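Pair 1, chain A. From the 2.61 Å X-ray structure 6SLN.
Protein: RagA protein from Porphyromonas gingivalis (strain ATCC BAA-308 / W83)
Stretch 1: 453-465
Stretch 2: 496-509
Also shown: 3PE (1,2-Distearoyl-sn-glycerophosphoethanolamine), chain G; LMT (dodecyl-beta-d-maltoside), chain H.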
# COMPACT_ATOMS: atom_id res chain seq x y z
N ILE A 453 39.60 -18.07 29.32
CA ILE A 453 40.33 -18.90 30.28
C ILE A 453 39.74 -20.31 30.20
O ILE A 453 38.65 -20.52 29.65
CB ILE A 453 40.25 -18.37 31.73
CG1 ILE A 453 38.84 -18.60 32.29
CG2 ILE A 453 40.64 -16.89 31.80
CD1 ILE A 453 38.51 -17.74 33.49
N LYS A 454 40.47 -21.29 30.74
CA LYS A 454 40.03 -22.67 30.63
C LYS A 454 38.67 -22.84 31.30
O LYS A 454 38.45 -22.32 32.40
CB LYS A 454 41.04 -23.63 31.26
CG LYS A 454 40.73 -25.10 30.98
CD LYS A 454 40.17 -25.84 32.21
CE LYS A 454 40.05 -27.35 31.96
NZ LYS A 454 38.67 -27.85 32.25
N GLY A 455 37.77 -23.54 30.63
CA GLY A 455 36.40 -23.74 31.09
C GLY A 455 35.42 -22.65 30.70
O GLY A 455 34.27 -22.94 30.37
N LEU A 456 35.87 -21.40 30.73
CA LEU A 456 35.01 -20.25 30.45
C LEU A 456 34.71 -20.12 28.96
O LEU A 456 35.63 -20.00 28.14
CB LEU A 456 35.66 -18.97 30.97
CG LEU A 456 34.73 -17.78 30.75
CD1 LEU A 456 33.35 -18.11 31.29
CD2 LEU A 456 35.29 -16.54 31.41
N THR A 457 33.42 -20.11 28.61
CA THR A 457 32.98 -19.85 27.24
C THR A 457 31.90 -18.78 27.27
O THR A 457 30.92 -18.91 28.01
CB THR A 457 32.46 -21.13 26.59
OG1 THR A 457 33.50 -22.12 26.63
CG2 THR A 457 32.08 -20.88 25.14
N LEU A 458 32.10 -17.71 26.50
CA LEU A 458 31.15 -16.61 26.38
C LEU A 458 30.62 -16.60 24.95
O LEU A 458 31.37 -16.29 24.02
CB LEU A 458 31.81 -15.27 26.70
CG LEU A 458 32.84 -15.28 27.82
CD1 LEU A 458 33.49 -13.93 27.95
CD2 LEU A 458 32.17 -15.65 29.12
N LYS A 459 29.35 -16.93 24.77
CA LYS A 459 28.76 -16.97 23.44
C LYS A 459 27.82 -15.79 23.25
O LYS A 459 26.82 -15.66 23.97
CB LYS A 459 28.02 -18.28 23.19
CG LYS A 459 27.72 -18.48 21.72
CD LYS A 459 27.42 -19.94 21.41
CE LYS A 459 26.28 -20.07 20.40
NZ LYS A 459 26.05 -21.50 20.02
N ALA A 460 28.14 -14.95 22.28
CA ALA A 460 27.24 -13.92 21.79
C ALA A 460 26.64 -14.41 20.48
O ALA A 460 27.36 -14.90 19.60
CB ALA A 460 27.97 -12.59 21.60
N GLN A 461 25.32 -14.31 20.35
CA GLN A 461 24.62 -14.76 19.16
C GLN A 461 23.50 -13.79 18.84
O GLN A 461 22.80 -13.31 19.74
CB GLN A 461 24.08 -16.19 19.33
CG GLN A 461 23.12 -16.61 18.22
CD GLN A 461 23.20 -18.08 17.90
OE1 GLN A 461 23.71 -18.47 16.85
NE2 GLN A 461 22.67 -18.92 18.79
N ALA A 462 23.34 -13.47 17.56
CA ALA A 462 22.40 -12.43 17.19
C ALA A 462 21.88 -12.75 15.80
O ALA A 462 22.62 -13.27 14.96
CB ALA A 462 23.04 -11.03 17.24
N GLY A 463 20.61 -12.45 15.58
CA GLY A 463 19.99 -12.75 14.31
C GLY A 463 18.77 -11.89 14.10
O GLY A 463 18.13 -11.43 15.06
N VAL A 464 18.43 -11.67 12.84
CA VAL A 464 17.18 -11.04 12.46
C VAL A 464 16.59 -11.85 11.32
O VAL A 464 17.31 -12.26 10.40
CB VAL A 464 17.37 -9.56 12.08
CG1 VAL A 464 18.42 -9.39 10.97
CG2 VAL A 464 16.04 -8.92 11.69
N ASP A 465 15.31 -12.17 11.43
CA ASP A 465 14.57 -12.84 10.39
C ASP A 465 13.64 -11.81 9.77
O ASP A 465 12.85 -11.18 10.48
CB ASP A 465 13.76 -14.02 10.95
CG ASP A 465 14.63 -15.20 11.26
OD1 ASP A 465 15.87 -15.04 11.27
OD2 ASP A 465 14.09 -16.29 11.50
N ASP A 496 7.70 -8.48 8.36
CA ASP A 496 7.99 -9.04 9.67
C ASP A 496 9.47 -8.93 9.94
O ASP A 496 10.29 -9.45 9.17
CB ASP A 496 7.58 -10.51 9.77
CG ASP A 496 6.11 -10.71 9.62
OD1 ASP A 496 5.34 -9.84 10.05
OD2 ASP A 496 5.72 -11.74 9.04
N VAL A 497 9.82 -8.28 11.04
CA VAL A 497 11.20 -8.23 11.51
C VAL A 497 11.18 -8.83 12.91
O VAL A 497 10.54 -8.29 13.82
CB VAL A 497 11.78 -6.81 11.49
CG1 VAL A 497 13.21 -6.84 11.94
CG2 VAL A 497 11.68 -6.22 10.08
N SER A 498 11.83 -9.97 13.07
CA SER A 498 11.96 -10.60 14.38
C SER A 498 13.45 -10.64 14.72
O SER A 498 14.22 -11.38 14.09
CB SER A 498 11.30 -11.98 14.40
OG SER A 498 11.66 -12.74 13.27
N LYS A 499 13.86 -9.80 15.67
CA LYS A 499 15.24 -9.72 16.12
C LYS A 499 15.43 -10.57 17.36
O LYS A 499 14.51 -10.78 18.15
CB LYS A 499 15.66 -8.29 16.43
CG LYS A 499 15.50 -7.30 15.30
CD LYS A 499 15.70 -5.89 15.80
CE LYS A 499 14.72 -4.94 15.14
NZ LYS A 499 14.79 -3.59 15.78
N SER A 500 16.66 -11.03 17.55
CA SER A 500 16.92 -11.91 18.68
C SER A 500 18.39 -11.88 19.04
O SER A 500 19.26 -12.06 18.18
CB SER A 500 16.49 -13.33 18.35
OG SER A 500 17.20 -14.30 19.10
N PHE A 501 18.68 -11.66 20.33
CA PHE A 501 20.03 -11.70 20.86
C PHE A 501 20.07 -12.61 22.08
O PHE A 501 19.22 -12.49 22.96
CB PHE A 501 20.53 -10.31 21.23
CG PHE A 501 20.16 -9.25 20.24
CD1 PHE A 501 18.91 -8.66 20.28
CD2 PHE A 501 21.06 -8.84 19.27
CE1 PHE A 501 18.55 -7.70 19.39
CE2 PHE A 501 20.71 -7.86 18.38
CZ PHE A 501 19.45 -7.30 18.43
N THR A 502 21.07 -13.49 22.13
CA THR A 502 21.28 -14.40 23.24
C THR A 502 22.74 -14.36 23.65
O THR A 502 23.63 -14.58 22.82
CB THR A 502 20.89 -15.84 22.89
OG1 THR A 502 19.49 -15.88 22.58
CG2 THR A 502 21.17 -16.76 24.09
N ASN A 503 22.99 -14.11 24.93
CA ASN A 503 24.34 -13.88 25.43
C ASN A 503 24.54 -14.73 26.69
O ASN A 503 23.81 -14.56 27.67
CB ASN A 503 24.56 -12.40 25.71
CG ASN A 503 24.54 -11.57 24.44
OD1 ASN A 503 25.40 -11.76 23.57
ND2 ASN A 503 23.56 -10.69 24.31
N THR A 504 25.50 -15.64 26.64
CA THR A 504 25.66 -16.62 27.70
C THR A 504 27.12 -16.77 28.09
O THR A 504 28.01 -16.77 27.24
CB THR A 504 25.13 -18.00 27.29
OG1 THR A 504 25.85 -18.48 26.15
CG2 THR A 504 23.64 -17.93 26.97
N ALA A 505 27.34 -16.95 29.39
CA ALA A 505 28.65 -17.24 29.94
C ALA A 505 28.55 -18.59 30.63
O ALA A 505 27.68 -18.79 31.48
CB ALA A 505 29.10 -16.15 30.91
N GLU A 506 29.41 -19.52 30.23
CA GLU A 506 29.41 -20.87 30.78
C GLU A 506 30.78 -21.15 31.37
O GLU A 506 31.80 -20.97 30.69
CB GLU A 506 29.06 -21.93 29.72
CG GLU A 506 28.98 -23.35 30.28
CD GLU A 506 28.88 -24.42 29.21
OE1 GLU A 506 29.92 -24.73 28.59
OE2 GLU A 506 27.77 -24.96 29.01
N TYR A 507 30.80 -21.59 32.62
CA TYR A 507 32.03 -21.97 33.29
C TYR A 507 31.92 -23.42 33.73
O TYR A 507 31.04 -23.76 34.53
CB TYR A 507 32.31 -21.06 34.49
CG TYR A 507 33.68 -21.25 35.07
CD1 TYR A 507 34.78 -21.42 34.25
CD2 TYR A 507 33.88 -21.26 36.45
CE1 TYR A 507 36.04 -21.60 34.78
CE2 TYR A 507 35.13 -21.44 36.98
CZ TYR A 507 36.20 -21.61 36.14
OH TYR A 507 37.46 -21.79 36.64
N LYS A 508 32.77 -24.27 33.16
CA LYS A 508 32.93 -25.66 33.58
C LYS A 508 34.24 -25.76 34.33
O LYS A 508 35.27 -25.27 33.86
CB LYS A 508 32.95 -26.60 32.38
CG LYS A 508 31.63 -26.78 31.65
CD LYS A 508 31.72 -27.88 30.60
CE LYS A 508 32.24 -27.34 29.26
NZ LYS A 508 31.15 -26.76 28.42
N PHE A 509 34.22 -26.40 35.49
CA PHE A 509 35.47 -26.66 36.19
C PHE A 509 35.34 -27.96 36.97
O PHE A 509 34.30 -28.23 37.58
CB PHE A 509 35.85 -25.50 37.11
CG PHE A 509 34.97 -25.37 38.33
CD1 PHE A 509 33.77 -24.67 38.27
CD2 PHE A 509 35.36 -25.91 39.55
CE1 PHE A 509 32.97 -24.54 39.40
CE2 PHE A 509 34.57 -25.78 40.67
CZ PHE A 509 33.36 -25.09 40.59
C1 3PE G . 16.49 -3.71 25.72
C2 3PE G . 17.82 -4.40 25.48
C3 3PE G . 18.08 -5.41 26.62
O31 3PE G . 19.35 -5.98 26.49
O32 3PE G . 19.90 -5.40 28.59
C31 3PE G . 20.28 -5.74 27.52
C32 3PE G . 21.79 -5.90 27.26
C33 3PE G . 22.39 -7.18 27.86
C34 3PE G . 23.92 -7.14 27.76
C35 3PE G . 24.46 -8.03 26.63
C36 3PE G . 25.75 -8.71 27.08
C37 3PE G . 26.68 -9.01 25.90
C38 3PE G . 27.94 -9.72 26.42
C39 3PE G . 28.78 -10.20 25.24
C3A 3PE G . 29.78 -11.25 25.70
C3B 3PE G . 30.13 -12.18 24.53
O21 3PE G . 17.68 -4.99 24.21
O22 3PE G . 19.00 -4.02 22.68
C21 3PE G . 18.82 -4.94 23.39
C22 3PE G . 19.84 -6.08 23.38
C23 3PE G . 20.99 -5.81 22.40
C24 3PE G . 22.28 -6.30 23.06
C25 3PE G . 23.05 -7.30 22.19
C26 3PE G . 24.53 -7.32 22.62
C27 3PE G . 25.35 -8.09 21.58
C28 3PE G . 26.84 -8.15 21.97
C29 3PE G . 27.63 -9.02 20.98
C2A 3PE G . 29.04 -8.47 20.73
C2B 3PE G . 30.13 -9.56 20.66
C2C 3PE G . 31.16 -9.22 19.55
C2D 3PE G . 32.35 -10.19 19.46
C1B LMT H . 12.38 -0.13 21.86
C2B LMT H . 11.42 -0.18 20.59
C3B LMT H . 10.44 1.02 20.53
C4B LMT H . 9.79 1.17 21.92
C5B LMT H . 10.98 1.59 22.79
C6B LMT H . 10.53 2.28 24.09
O1B LMT H . 13.66 0.37 21.55
O2B LMT H . 12.17 -0.27 19.44
O3B LMT H . 9.54 0.91 19.50
O4' LMT H . 8.79 2.11 21.93
O5B LMT H . 11.84 0.49 23.02
O6B LMT H . 11.16 3.51 24.25
C1' LMT H . 17.37 -0.67 20.43
C2' LMT H . 16.42 -1.88 20.42
C3' LMT H . 15.01 -1.26 20.48
C4' LMT H . 14.77 -0.48 21.79
C5' LMT H . 16.03 0.39 22.16
C6' LMT H . 16.11 0.74 23.65
O1' LMT H . 18.71 -0.92 20.09
O2' LMT H . 16.49 -2.61 19.25
O3' LMT H . 14.04 -2.21 20.28
O5' LMT H . 17.32 -0.10 21.75
O6' LMT H . 15.00 0.21 24.32
C1 LMT H . 19.24 -2.25 20.00
C2 LMT H . 20.25 -2.25 18.87
C3 LMT H . 20.75 -3.59 18.39
C4 LMT H . 22.19 -3.49 17.90
C5 LMT H . 23.01 -4.67 18.37
C6 LMT H . 23.94 -5.25 17.33
C7 LMT H . 24.43 -6.60 17.82
C8 LMT H . 25.45 -7.23 16.91
C9 LMT H . 25.87 -8.60 17.42
C10 LMT H . 26.96 -9.25 16.59
C11 LMT H . 27.11 -10.71 16.99
C12 LMT H . 28.33 -11.37 16.43

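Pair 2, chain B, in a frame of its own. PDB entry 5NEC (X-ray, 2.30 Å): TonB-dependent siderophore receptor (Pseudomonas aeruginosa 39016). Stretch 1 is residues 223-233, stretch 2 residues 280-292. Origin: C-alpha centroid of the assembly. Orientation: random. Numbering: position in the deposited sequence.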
# COMPACT_ATOMS: atom_id res chain seq x y z
N SER B 223 24.28 -20.19 -11.97
CA SER B 223 25.68 -20.29 -11.50
C SER B 223 25.77 -19.87 -10.03
O SER B 223 24.81 -19.35 -9.49
CB SER B 223 26.60 -19.44 -12.39
OG SER B 223 26.44 -18.04 -12.15
N PRO B 224 26.93 -20.10 -9.37
CA PRO B 224 27.06 -19.68 -7.95
C PRO B 224 27.24 -18.17 -7.69
O PRO B 224 27.32 -17.77 -6.52
CB PRO B 224 28.33 -20.44 -7.47
CG PRO B 224 28.63 -21.44 -8.52
CD PRO B 224 28.11 -20.87 -9.80
N THR B 225 27.33 -17.36 -8.75
CA THR B 225 27.53 -15.91 -8.63
C THR B 225 26.56 -15.18 -9.56
O THR B 225 26.64 -15.31 -10.78
CB THR B 225 28.99 -15.53 -8.93
OG1 THR B 225 29.85 -16.19 -7.99
CG2 THR B 225 29.21 -14.02 -8.82
N ARG B 226 25.64 -14.42 -8.96
CA ARG B 226 24.53 -13.77 -9.67
C ARG B 226 24.60 -12.25 -9.46
O ARG B 226 24.82 -11.78 -8.34
CB ARG B 226 23.20 -14.32 -9.18
CG ARG B 226 23.07 -15.83 -9.38
CD ARG B 226 21.90 -16.49 -8.64
NE ARG B 226 22.08 -16.58 -7.18
CZ ARG B 226 22.96 -17.37 -6.55
NH1 ARG B 226 23.04 -17.43 -5.22
NH2 ARG B 226 23.79 -18.13 -7.24
N VAL B 227 24.43 -11.51 -10.54
CA VAL B 227 24.42 -10.07 -10.51
C VAL B 227 23.14 -9.60 -11.19
O VAL B 227 22.87 -10.00 -12.32
CB VAL B 227 25.65 -9.47 -11.24
CG1 VAL B 227 25.58 -7.95 -11.31
CG2 VAL B 227 26.92 -9.90 -10.52
N THR B 228 22.37 -8.76 -10.50
CA THR B 228 21.16 -8.16 -11.04
C THR B 228 21.21 -6.63 -10.95
O THR B 228 21.65 -6.08 -9.94
CB THR B 228 19.89 -8.70 -10.36
OG1 THR B 228 19.84 -10.13 -10.48
CG2 THR B 228 18.65 -8.13 -11.03
N VAL B 229 20.76 -5.98 -12.02
CA VAL B 229 20.69 -4.53 -12.14
C VAL B 229 19.27 -4.15 -12.62
O VAL B 229 18.86 -4.57 -13.69
CB VAL B 229 21.75 -3.98 -13.15
CG1 VAL B 229 21.60 -2.48 -13.37
CG2 VAL B 229 23.16 -4.27 -12.66
N SER B 230 18.56 -3.35 -11.83
CA SER B 230 17.21 -2.90 -12.16
C SER B 230 17.11 -1.40 -12.11
O SER B 230 17.72 -0.76 -11.28
CB SER B 230 16.20 -3.48 -11.18
OG SER B 230 16.11 -4.89 -11.40
N HIS B 231 16.32 -0.84 -13.01
CA HIS B 231 15.89 0.52 -12.87
C HIS B 231 14.37 0.56 -12.95
O HIS B 231 13.77 -0.22 -13.69
CB HIS B 231 16.54 1.44 -13.91
CG HIS B 231 16.39 2.89 -13.57
ND1 HIS B 231 17.30 3.57 -12.78
CD2 HIS B 231 15.39 3.76 -13.82
CE1 HIS B 231 16.88 4.81 -12.60
NE2 HIS B 231 15.72 4.95 -13.21
N TYR B 232 13.78 1.46 -12.15
CA TYR B 232 12.34 1.68 -12.11
C TYR B 232 12.03 3.18 -12.27
O TYR B 232 12.56 4.02 -11.55
CB TYR B 232 11.75 1.16 -10.79
CG TYR B 232 10.26 1.34 -10.68
CD1 TYR B 232 9.39 0.45 -11.28
CD2 TYR B 232 9.70 2.43 -9.99
CE1 TYR B 232 8.02 0.60 -11.19
CE2 TYR B 232 8.33 2.60 -9.90
CZ TYR B 232 7.49 1.68 -10.49
OH TYR B 232 6.12 1.81 -10.43
N HIS B 233 11.17 3.51 -13.21
CA HIS B 233 10.82 4.88 -13.48
C HIS B 233 9.31 5.01 -13.66
O HIS B 233 8.75 4.30 -14.49
CB HIS B 233 11.51 5.37 -14.74
CG HIS B 233 11.24 6.81 -15.05
ND1 HIS B 233 11.92 7.83 -14.43
CD2 HIS B 233 10.33 7.40 -15.85
CE1 HIS B 233 11.45 8.99 -14.85
NE2 HIS B 233 10.48 8.75 -15.71
N ARG B 280 7.36 12.09 -9.93
CA ARG B 280 8.39 11.38 -10.65
C ARG B 280 9.09 10.51 -9.63
O ARG B 280 9.46 11.02 -8.58
CB ARG B 280 9.37 12.37 -11.27
CG ARG B 280 10.38 11.70 -12.20
CD ARG B 280 11.34 12.72 -12.83
NE ARG B 280 10.64 13.61 -13.77
CZ ARG B 280 11.20 14.36 -14.73
NH1 ARG B 280 12.52 14.36 -14.95
NH2 ARG B 280 10.40 15.11 -15.50
N ILE B 281 9.24 9.22 -9.92
CA ILE B 281 10.10 8.36 -9.11
C ILE B 281 11.12 7.64 -10.00
O ILE B 281 10.78 7.18 -11.09
CB ILE B 281 9.35 7.37 -8.19
CG1 ILE B 281 10.37 6.50 -7.45
CG2 ILE B 281 8.38 6.53 -8.97
CD1 ILE B 281 9.88 5.95 -6.13
N ASP B 282 12.38 7.61 -9.55
CA ASP B 282 13.48 6.88 -10.16
C ASP B 282 14.16 6.02 -9.10
O ASP B 282 14.50 6.54 -8.03
CB ASP B 282 14.51 7.84 -10.73
CG ASP B 282 14.07 8.44 -12.02
OD1 ASP B 282 14.10 7.69 -13.02
OD2 ASP B 282 13.69 9.64 -12.07
N THR B 283 14.34 4.73 -9.36
CA THR B 283 14.99 3.82 -8.43
C THR B 283 15.91 2.85 -9.19
O THR B 283 15.49 2.20 -10.15
CB THR B 283 13.93 3.07 -7.61
OG1 THR B 283 13.22 4.02 -6.83
CG2 THR B 283 14.52 2.08 -6.64
N SER B 284 17.18 2.81 -8.77
CA SER B 284 18.18 1.93 -9.33
C SER B 284 18.54 0.95 -8.24
O SER B 284 18.77 1.37 -7.12
CB SER B 284 19.43 2.71 -9.72
OG SER B 284 19.19 3.48 -10.87
N THR B 285 18.58 -0.34 -8.57
CA THR B 285 18.92 -1.37 -7.59
C THR B 285 19.97 -2.30 -8.20
O THR B 285 19.83 -2.70 -9.36
CB THR B 285 17.67 -2.19 -7.16
OG1 THR B 285 16.66 -1.29 -6.70
CG2 THR B 285 18.00 -3.14 -6.02
N ILE B 286 21.01 -2.61 -7.43
CA ILE B 286 22.10 -3.51 -7.86
C ILE B 286 22.29 -4.56 -6.79
O ILE B 286 22.62 -4.23 -5.65
CB ILE B 286 23.42 -2.73 -8.07
CG1 ILE B 286 23.26 -1.82 -9.29
CG2 ILE B 286 24.59 -3.66 -8.31
CD1 ILE B 286 24.21 -0.68 -9.35
N THR B 287 22.11 -5.83 -7.17
CA THR B 287 22.16 -6.95 -6.23
C THR B 287 23.26 -7.93 -6.67
O THR B 287 23.24 -8.39 -7.81
CB THR B 287 20.79 -7.67 -6.16
OG1 THR B 287 19.77 -6.71 -5.86
CG2 THR B 287 20.77 -8.73 -5.08
N VAL B 288 24.21 -8.24 -5.77
CA VAL B 288 25.25 -9.24 -6.01
C VAL B 288 25.10 -10.39 -5.00
O VAL B 288 25.10 -10.15 -3.80
CB VAL B 288 26.67 -8.63 -5.89
CG1 VAL B 288 27.75 -9.69 -6.14
CG2 VAL B 288 26.83 -7.48 -6.87
N GLU B 289 24.94 -11.62 -5.50
CA GLU B 289 24.84 -12.83 -4.66
C GLU B 289 25.99 -13.78 -4.98
O GLU B 289 26.34 -13.95 -6.14
CB GLU B 289 23.55 -13.59 -4.94
CG GLU B 289 22.36 -13.18 -4.12
CD GLU B 289 21.21 -14.14 -4.31
OE1 GLU B 289 20.86 -14.43 -5.48
OE2 GLU B 289 20.65 -14.63 -3.30
N HIS B 290 26.53 -14.41 -3.95
CA HIS B 290 27.57 -15.42 -4.12
C HIS B 290 27.38 -16.55 -3.13
O HIS B 290 27.30 -16.32 -1.92
CB HIS B 290 28.97 -14.80 -3.96
CG HIS B 290 30.08 -15.80 -4.06
ND1 HIS B 290 30.32 -16.54 -5.20
CD2 HIS B 290 30.99 -16.21 -3.15
CE1 HIS B 290 31.34 -17.35 -4.99
NE2 HIS B 290 31.77 -17.17 -3.76
N ASP B 291 27.32 -17.78 -3.62
CA ASP B 291 27.30 -18.96 -2.74
C ASP B 291 28.72 -19.29 -2.24
O ASP B 291 29.59 -19.67 -3.03
CB ASP B 291 26.63 -20.14 -3.45
CG ASP B 291 25.21 -19.80 -3.91
OD1 ASP B 291 24.59 -18.89 -3.33
OD2 ASP B 291 24.70 -20.42 -4.85
N LEU B 292 28.97 -19.04 -0.96
CA LEU B 292 30.27 -19.29 -0.35
C LEU B 292 30.51 -20.77 -0.13
O LEU B 292 31.64 -21.24 -0.26
CB LEU B 292 30.38 -18.58 0.99
CG LEU B 292 30.39 -17.07 0.94
CD1 LEU B 292 30.10 -16.53 2.32
CD2 LEU B 292 31.74 -16.57 0.45

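What backbone arrangement do the two pairs share? Each is a pair of neighbouring antiparallel strands, with axes 4.7 Å apart at closest approach and an angle of 166° between their N-to-C directions in pair 1, against 4.6 Å and 173° in pair 2. The backbone atoms of 14 central residues superpose with an RMSD of 0.3 Å. In this register Thr457(A) falls on Arg226(B) and Glu506(A) on Glu289(B), while the hydrogen-bonded pair Gln461(A) and Thr502(A) matches Ser230(B) and Thr285(B). At that last position the two bonds are alike: Gln461(A) N to Thr502(A) O and Thr502(A) N to Gln461(A) O are both 3.0 Å, and Ser230(B) N to Thr285(B) O and Thr285(B) N to Ser230(B) O are both 2.9 Å. Between such rungs, CA-H...O contacts fill the non-hydrogen-bonded positions, so the ladder itself asks little of the side chains.

How is the face that carries Leu458(A) and Ala460(A) packed, compared with its counterpart? In pair 1 small and apolar groups meet across the strands: Leu458(A) CD2 lies 3.6 Å from Ala505(A) CB, and Ala462(A) CB lies 3.6 Å from Phe501(A) CD2. Lipid and detergent complete this surface, with 3PE C23 over one face of the Phe501(A) ring and LMT C9 3.7 Å from Ala462(A) CB. Pair 2 is apolar at its middle, where Val227(B) CG2 approaches Val288(B) CG2 at 4.4 Å and Val229(B) CG2 approaches Ile286(B) CG1 at 4.2 Å. The valine and isoleucine of the second contact replace Ala460(A) and Asn503(A), whose atoms CB and OD1 are 3.3 Å apart.

What happens where Ala462(A) and Phe501(A) give way to His231(B) and Ser284(B)? The bulk changes strands, and an apolar contact becomes a polar one. His231(B) ND1 and Ser284(B) OG form a hydrogen bond of 2.7 Å, while NE2 of His231(B) donates to Asp282(B) OD1 at 3.2 Å. The same carboxylate oxygen, Asp282(B) OD1, also accepts from His233(B) ND1 at 2.6 Å, so one aspartate links two histidines of the facing strand. In pair 1 the matching Val464(A) and Lys499(A) make a looser contact, 4.0 Å between CG2 of Val464(A) and CG of Lys499(A).

How do the matched glutamates find their charged partners? Their side chains nearly coincide after superposition, yet the partners lie on different strands. Glu506(A) OE1 forms a very short salt bridge of 2.4 Å with Lys508(A) NZ, two residues along its own strand, and Thr457(A) across from it carries no charge. In pair 2 Arg226(B) occupies the threonine position and reaches across: its NE bonds Glu289(B) OE1 at 3.0 Å and its NH1 bonds Asp291(B) OD1 at 2.8 Å, both as salt bridges. Asp291(B) takes the position of Lys508(A), so the charge there is reversed and the bridging moves from within a strand to between strands.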